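Local atomic coordinates of tetracycline repressor protein class G (Acinetobacter baumannii, PDB entry 6RX9), a protein that represses the tetracycline resistance gene tetA by binding its operator DNA through a helix-turn-helix and loses affinity for it when tetracycline binds. Residues G7-A12 with Y42-N47; L84-A89 with A136-V141. All coordinates share one frame; numbering follows the deposited sequence. Where two conformers were deposited one is given.

Interaction 1: residues G7-A12 with Y42-N47; sequences GTVIAA and YWHFQN
Val9 meets the 42-47 loop with both of its methyl groups, one for each of two neighbouring rings. CG1 stands anti to the backbone N (chi1 173°) and runs in at the edge of the Phe45 ring, lying near the ring plane with Val9 CG1 3.7 Å from Phe45 CE2. CG2, on the other branch, sits over one face of the His44 imidazole as a CH-pi contact, Val9 CG2 being 4.0 Å from the ring centroid and displaced toward the rim. Ile10 completes the tight part: its side chain crosses that of Phe45 at about a right angle, and Ile10 CD1 comes within 3.6 Å of Phe45 CZ, so the CE2-CZ end of the ring rests against two successive residues of helix 6-20, Val9 at its edge and Ile10 obliquely. No hydrogen bond crosses this apolar interface.

The loop follows the recognition helix of the helix-turn-helix, helix 38-42, and leads into helix 48-59; Phe45 plugs into the hydrophobic core of the helical DNA-binding head, between helix 6-20 and helix 48-59, whose Ala50 and Ala54 also touch it, while Leu51 and Ala54 meet Ile10.

His44 marks the passage to the looser side. The face of its ring turned from Val9 is covered by Trp43, whose CE3 lies 3.4 Å above the imidazole plane and over its centre, while NE2 is hydrogen-bonded to the backbone O of Leu4, which fixes the rotation of the ring. Away from Val9, the flanking residues Tyr42, Trp43, Gln46 and Asn47 are exposed. There Gln46 folds back, its NE2 giving a nearly straight hydrogen bond of 2.8 Å to Tyr42 O (173° at the hydrogen), and Gln46 CG rests against one face of the Tyr42 ring. Asn47 caps the start of helix 48-59 through OD1 and the backbone N of Ala50.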
loop_
_atom_site.group_PDB
_atom_site.type_symbol
_atom_site.label_atom_id
_atom_site.label_comp_id
_atom_site.label_asym_id
_atom_site.label_seq_id
_atom_site.Cartn_x
_atom_site.Cartn_y
_atom_site.Cartn_z
ATOM N N GLY A 7 19.211 6.170 20.137
ATOM C CA GLY A 7 18.722 4.822 20.487
ATOM C C GLY A 7 17.745 4.863 21.652
ATOM O O GLY A 7 16.684 4.222 21.558
ATOM N N THR A 8 18.078 5.608 22.708
ATOM C CA THR A 8 17.243 5.755 23.930
ATOM C C THR A 8 15.953 6.507 23.578
ATOM O O THR A 8 14.886 6.103 24.078
ATOM C CB THR A 8 18.020 6.454 25.053
ATOM O OG1 THR A 8 19.261 5.770 25.230
ATOM C CG2 THR A 8 17.256 6.478 26.359
ATOM N N VAL A 9 16.052 7.542 22.738
ATOM C CA VAL A 9 14.907 8.400 22.300
ATOM C C VAL A 9 13.900 7.544 21.517
ATOM O O VAL A 9 12.694 7.609 21.826
ATOM C CB VAL A 9 15.390 9.603 21.464
ATOM C CG1 VAL A 9 14.229 10.382 20.863
ATOM C CG2 VAL A 9 16.282 10.534 22.275
ATOM N N ILE A 10 14.367 6.779 20.530
ATOM C CA ILE A 10 13.471 6.025 19.600
ATOM C C ILE A 10 12.845 4.835 20.336
ATOM O O ILE A 10 11.679 4.507 20.027
ATOM C CB ILE A 10 14.209 5.615 18.311
ATOM C CG1 ILE A 10 14.542 6.841 17.458
ATOM C CG2 ILE A 10 13.408 4.584 17.522
ATOM C CD1 ILE A 10 13.330 7.581 16.931
ATOM N N ALA A 11 13.571 4.210 21.267
ATOM C CA ALA A 11 13.048 3.123 22.128
ATOM C C ALA A 11 11.782 3.612 22.847
ATOM O O ALA A 11 10.778 2.874 22.848
ATOM C CB ALA A 11 14.102 2.667 23.104
ATOM N N ALA A 12 11.824 4.824 23.410
ATOM C CA ALA A 12 10.695 5.471 24.120
ATOM C C ALA A 12 9.581 5.834 23.129
ATOM O O ALA A 12 8.396 5.668 23.485
ATOM C CB ALA A 12 11.187 6.689 24.863
ATOM N N TYR A 42 15.049 18.189 21.059
ATOM C CA TYR A 42 15.058 19.033 19.834
ATOM C C TYR A 42 16.347 18.792 19.033
ATOM O O TYR A 42 16.293 18.873 17.790
ATOM C CB TYR A 42 14.894 20.511 20.196
ATOM C CG TYR A 42 14.667 21.429 19.022
ATOM C CD1 TYR A 42 13.415 21.558 18.439
ATOM C CD2 TYR A 42 15.703 22.191 18.505
ATOM C CE1 TYR A 42 13.203 22.410 17.365
ATOM C CE2 TYR A 42 15.506 23.048 17.436
ATOM C CZ TYR A 42 14.252 23.161 16.863
ATOM O OH TYR A 42 14.072 24.009 15.807
ATOM N N TRP A 43 17.460 18.506 19.723
ATOM C CA TRP A 43 18.785 18.182 19.123
ATOM C C TRP A 43 18.671 16.961 18.201
ATOM O O TRP A 43 19.328 16.963 17.139
ATOM C CB TRP A 43 19.834 17.949 20.219
ATOM C CG TRP A 43 21.217 17.735 19.686
ATOM C CD1 TRP A 43 22.118 18.701 19.355
ATOM C CD2 TRP A 43 21.857 16.476 19.396
ATOM N NE1 TRP A 43 23.275 18.137 18.893
ATOM C CE2 TRP A 43 23.148 16.775 18.906
ATOM C CE3 TRP A 43 21.475 15.135 19.504
ATOM C CZ2 TRP A 43 24.051 15.782 18.526
ATOM C CZ3 TRP A 43 22.369 14.153 19.128
ATOM C CH2 TRP A 43 23.640 14.474 18.647
ATOM N N HIS A 44 17.887 15.956 18.604
ATOM C CA HIS A 44 17.648 14.697 17.844
ATOM C C HIS A 44 16.610 14.931 16.738
ATOM O O HIS A 44 16.874 14.536 15.588
ATOM C CB HIS A 44 17.205 13.570 18.789
ATOM C CG HIS A 44 18.238 13.164 19.782
ATOM N ND1 HIS A 44 19.265 12.301 19.461
ATOM C CD2 HIS A 44 18.401 13.484 21.083
ATOM C CE1 HIS A 44 20.025 12.114 20.521
ATOM N NE2 HIS A 44 19.517 12.831 21.531
ATOM N N PHE A 45 15.462 15.528 17.077
ATOM C CA PHE A 45 14.319 15.737 16.147
ATOM C C PHE A 45 13.699 17.114 16.382
ATOM O O PHE A 45 13.216 17.361 17.500
ATOM C CB PHE A 45 13.277 14.632 16.332
ATOM C CG PHE A 45 13.851 13.243 16.250
ATOM C CD1 PHE A 45 14.245 12.715 15.031
ATOM C CD2 PHE A 45 14.021 12.474 17.391
ATOM C CE1 PHE A 45 14.789 11.443 14.954
ATOM C CE2 PHE A 45 14.572 11.204 17.312
ATOM C CZ PHE A 45 14.954 10.692 16.096
ATOM N N GLN A 46 13.708 17.970 15.357
ATOM C CA GLN A 46 13.160 19.350 15.427
ATOM C C GLN A 46 11.668 19.343 15.080
ATOM O O GLN A 46 11.009 20.364 15.341
ATOM C CB GLN A 46 13.925 20.293 14.499
ATOM C CG GLN A 46 15.362 20.545 14.944
ATOM C CD GLN A 46 16.334 19.605 14.276
ATOM O OE1 GLN A 46 16.515 19.646 13.062
ATOM N NE2 GLN A 46 16.976 18.758 15.066
ATOM N N ASN A 47 11.148 18.246 14.518
ATOM C CA ASN A 47 9.716 18.150 14.127
ATOM C C ASN A 47 9.270 16.682 14.101
ATOM O O ASN A 47 10.136 15.781 14.103
ATOM C CB ASN A 47 9.461 18.855 12.792
ATOM C CG ASN A 47 10.454 18.460 11.720
ATOM O OD1 ASN A 47 10.497 17.305 11.304
ATOM N ND2 ASN A 47 11.266 19.407 11.278
#

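Interaction 2: residues L84-A89 with A136-V141; sequences LSFRTA and AVSHYV
Phe86 and Val141 carry this contact, their side chains meeting at a slant between two helices. With CG anti to the backbone N (chi1 -174°), the phenyl group is placed against helix 127-155, and Val141 answers with CG1, which lies 3.5 Å from Phe86 CD2 in an oblique approach to the ring. The same methyl also fits against the backbone of the next residue, Val141 CG1 being 3.7 Å from Arg87 N, and so sits between the Phe86 ring and the backbone of helix 75-91. One turn earlier on helix 127-155, the carbonyl oxygen of Ser138 faces the rim of the ring near its plane, at 3.8 Å from Phe86 CE2. Arg87 contributes CB near Val141, then extends away to a salt bridge with Asp185 and a hydrogen bond with Gln148.

The Phe86 ring makes a cation-pi contact with Arg63 and meets His100, probably a magnesium ligand, edge-to-face, and Asn82, probably a tetracycline contact, is close by; the packing therefore probably borders the inducer pocket. The two short segments run roughly parallel, at 33°, with their axes 10.0 Å apart. Helix 185-202 lies against both, through Phe188 on Leu84 and Arg87 and Phe199 on Val137, while Tyr140 and His139 of helix 127-155 pack on the second subunit.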
loop_
_atom_site.group_PDB
_atom_site.type_symbol
_atom_site.label_atom_id
_atom_site.label_comp_id
_atom_site.label_asym_id
_atom_site.label_seq_id
_atom_site.Cartn_x
_atom_site.Cartn_y
_atom_site.Cartn_z
ATOM N N LEU A 84 7.396 -12.248 4.352
ATOM C CA LEU A 84 6.810 -12.542 5.691
ATOM C C LEU A 84 7.479 -11.671 6.764
ATOM O O LEU A 84 6.772 -11.196 7.674
ATOM C CB LEU A 84 6.960 -14.036 6.001
ATOM C CG LEU A 84 6.035 -14.961 5.210
ATOM C CD1 LEU A 84 6.534 -16.396 5.257
ATOM C CD2 LEU A 84 4.606 -14.875 5.726
ATOM N N SER A 85 8.798 -11.472 6.654
ATOM C CA SER A 85 9.618 -10.640 7.577
ATOM C C SER A 85 9.209 -9.166 7.454
ATOM O O SER A 85 9.119 -8.490 8.500
ATOM C CB SER A 85 11.092 -10.827 7.316
ATOM O OG SER A 85 11.481 -10.210 6.097
ATOM N N PHE A 86 8.982 -8.690 6.225
ATOM C CA PHE A 86 8.527 -7.303 5.932
ATOM C C PHE A 86 7.136 -7.094 6.547
ATOM O O PHE A 86 6.917 -6.063 7.208
ATOM C CB PHE A 86 8.566 -7.033 4.425
ATOM C CG PHE A 86 8.258 -5.617 3.997
ATOM C CD1 PHE A 86 8.585 -4.530 4.799
ATOM C CD2 PHE A 86 7.679 -5.365 2.763
ATOM C CE1 PHE A 86 8.310 -3.235 4.385
ATOM C CE2 PHE A 86 7.403 -4.070 2.352
ATOM C CZ PHE A 86 7.715 -3.007 3.166
ATOM N N ARG A 87 6.227 -8.058 6.368
ATOM C CA ARG A 87 4.852 -7.998 6.933
ATOM C C ARG A 87 4.923 -7.930 8.465
ATOM O O ARG A 87 4.239 -7.067 9.052
ATOM C CB ARG A 87 4.017 -9.200 6.485
ATOM C CG ARG A 87 2.620 -9.219 7.085
ATOM C CD ARG A 87 1.812 -10.396 6.599
ATOM N NE ARG A 87 0.442 -10.364 7.092
ATOM C CZ ARG A 87 -0.125 -11.288 7.860
ATOM N NH1 ARG A 87 0.553 -12.357 8.246
ATOM N NH2 ARG A 87 -1.385 -11.145 8.234
ATOM N N THR A 88 5.720 -8.802 9.088
ATOM C CA THR A 88 5.905 -8.869 10.563
ATOM C C THR A 88 6.416 -7.514 11.069
ATOM O O THR A 88 5.878 -7.030 12.080
ATOM C CB THR A 88 6.845 -10.016 10.956
ATOM O OG1 THR A 88 6.331 -11.210 10.367
ATOM C CG2 THR A 88 6.965 -10.193 12.453
ATOM N N ALA A 89 7.394 -6.926 10.372
ATOM C CA ALA A 89 8.035 -5.633 10.718
ATOM C C ALA A 89 6.992 -4.508 10.727
ATOM O O ALA A 89 7.023 -3.692 11.665
ATOM C CB ALA A 89 9.150 -5.324 9.749
ATOM N N ALA A 136 7.365 -5.726 -6.718
ATOM C CA ALA A 136 5.978 -6.250 -6.738
ATOM C C ALA A 136 5.634 -6.889 -5.385
ATOM O O ALA A 136 4.527 -6.632 -4.876
ATOM C CB ALA A 136 5.800 -7.227 -7.869
ATOM N N VAL A 137 6.548 -7.687 -4.824
ATOM C CA VAL A 137 6.375 -8.332 -3.488
ATOM C C VAL A 137 6.164 -7.234 -2.434
ATOM O O VAL A 137 5.203 -7.338 -1.645
ATOM C CB VAL A 137 7.557 -9.261 -3.142
ATOM C CG1 VAL A 137 7.531 -9.701 -1.686
ATOM C CG2 VAL A 137 7.595 -10.475 -4.061
ATOM N N SER A 138 7.024 -6.210 -2.431
ATOM C CA SER A 138 6.968 -5.063 -1.483
ATOM C C SER A 138 5.624 -4.335 -1.617
ATOM O O SER A 138 5.025 -4.021 -0.572
ATOM C CB SER A 138 8.124 -4.121 -1.687
ATOM O OG SER A 138 9.323 -4.682 -1.176
ATOM N N HIS A 139 5.171 -4.085 -2.851
ATOM C CA HIS A 139 3.880 -3.402 -3.145
ATOM C C HIS A 139 2.730 -4.182 -2.498
ATOM O O HIS A 139 1.899 -3.554 -1.804
ATOM C CB HIS A 139 3.652 -3.239 -4.656
ATOM C CG HIS A 139 4.670 -2.408 -5.363
ATOM N ND1 HIS A 139 5.494 -1.513 -4.705
ATOM C CD2 HIS A 139 4.979 -2.313 -6.674
ATOM C CE1 HIS A 139 6.281 -0.918 -5.578
ATOM N NE2 HIS A 139 5.981 -1.388 -6.794
ATOM N N TYR A 140 2.696 -5.502 -2.706
ATOM C CA TYR A 140 1.644 -6.410 -2.179
ATOM C C TYR A 140 1.615 -6.338 -0.645
ATOM O O TYR A 140 0.521 -6.177 -0.075
ATOM C CB TYR A 140 1.845 -7.847 -2.671
ATOM C CG TYR A 140 0.934 -8.833 -1.991
ATOM C CD1 TYR A 140 -0.424 -8.852 -2.267
ATOM C CD2 TYR A 140 1.413 -9.711 -1.033
ATOM C CE1 TYR A 140 -1.278 -9.733 -1.625
ATOM C CE2 TYR A 140 0.572 -10.600 -0.384
ATOM C CZ TYR A 140 -0.781 -10.608 -0.677
ATOM O OH TYR A 140 -1.619 -11.481 -0.046
ATOM N N VAL A 141 2.778 -6.433 0.008
ATOM C CA VAL A 141 2.882 -6.469 1.498
ATOM C C VAL A 141 2.347 -5.145 2.066
ATOM O O VAL A 141 1.535 -5.191 3.000
ATOM C CB VAL A 141 4.320 -6.752 1.970
ATOM C CG1 VAL A 141 4.470 -6.525 3.466
ATOM C CG2 VAL A 141 4.763 -8.160 1.600
#

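How the interactions relate
From the N terminus, helix 6-20 comes first, and interaction 1 closes a loop of 29 intervening residues, largely helical, by bringing 42-47 back onto it. Only after this loop is complete does the chain pass through helix 48-59 toward the core domain. There interaction 2 closes a longer loop of 46 residues, joining helix 75-91 to helix 127-155. The two loops are in series, neither nested nor crossed. The centres of interaction 1 and interaction 2 lie about 27 Å apart. The nearest atoms of interaction 1 and interaction 2 are about 12 Å apart, without touching. Interaction 1 ties together the DNA-binding head, whereas interaction 2 belongs to the tetracycline-binding and dimerising body.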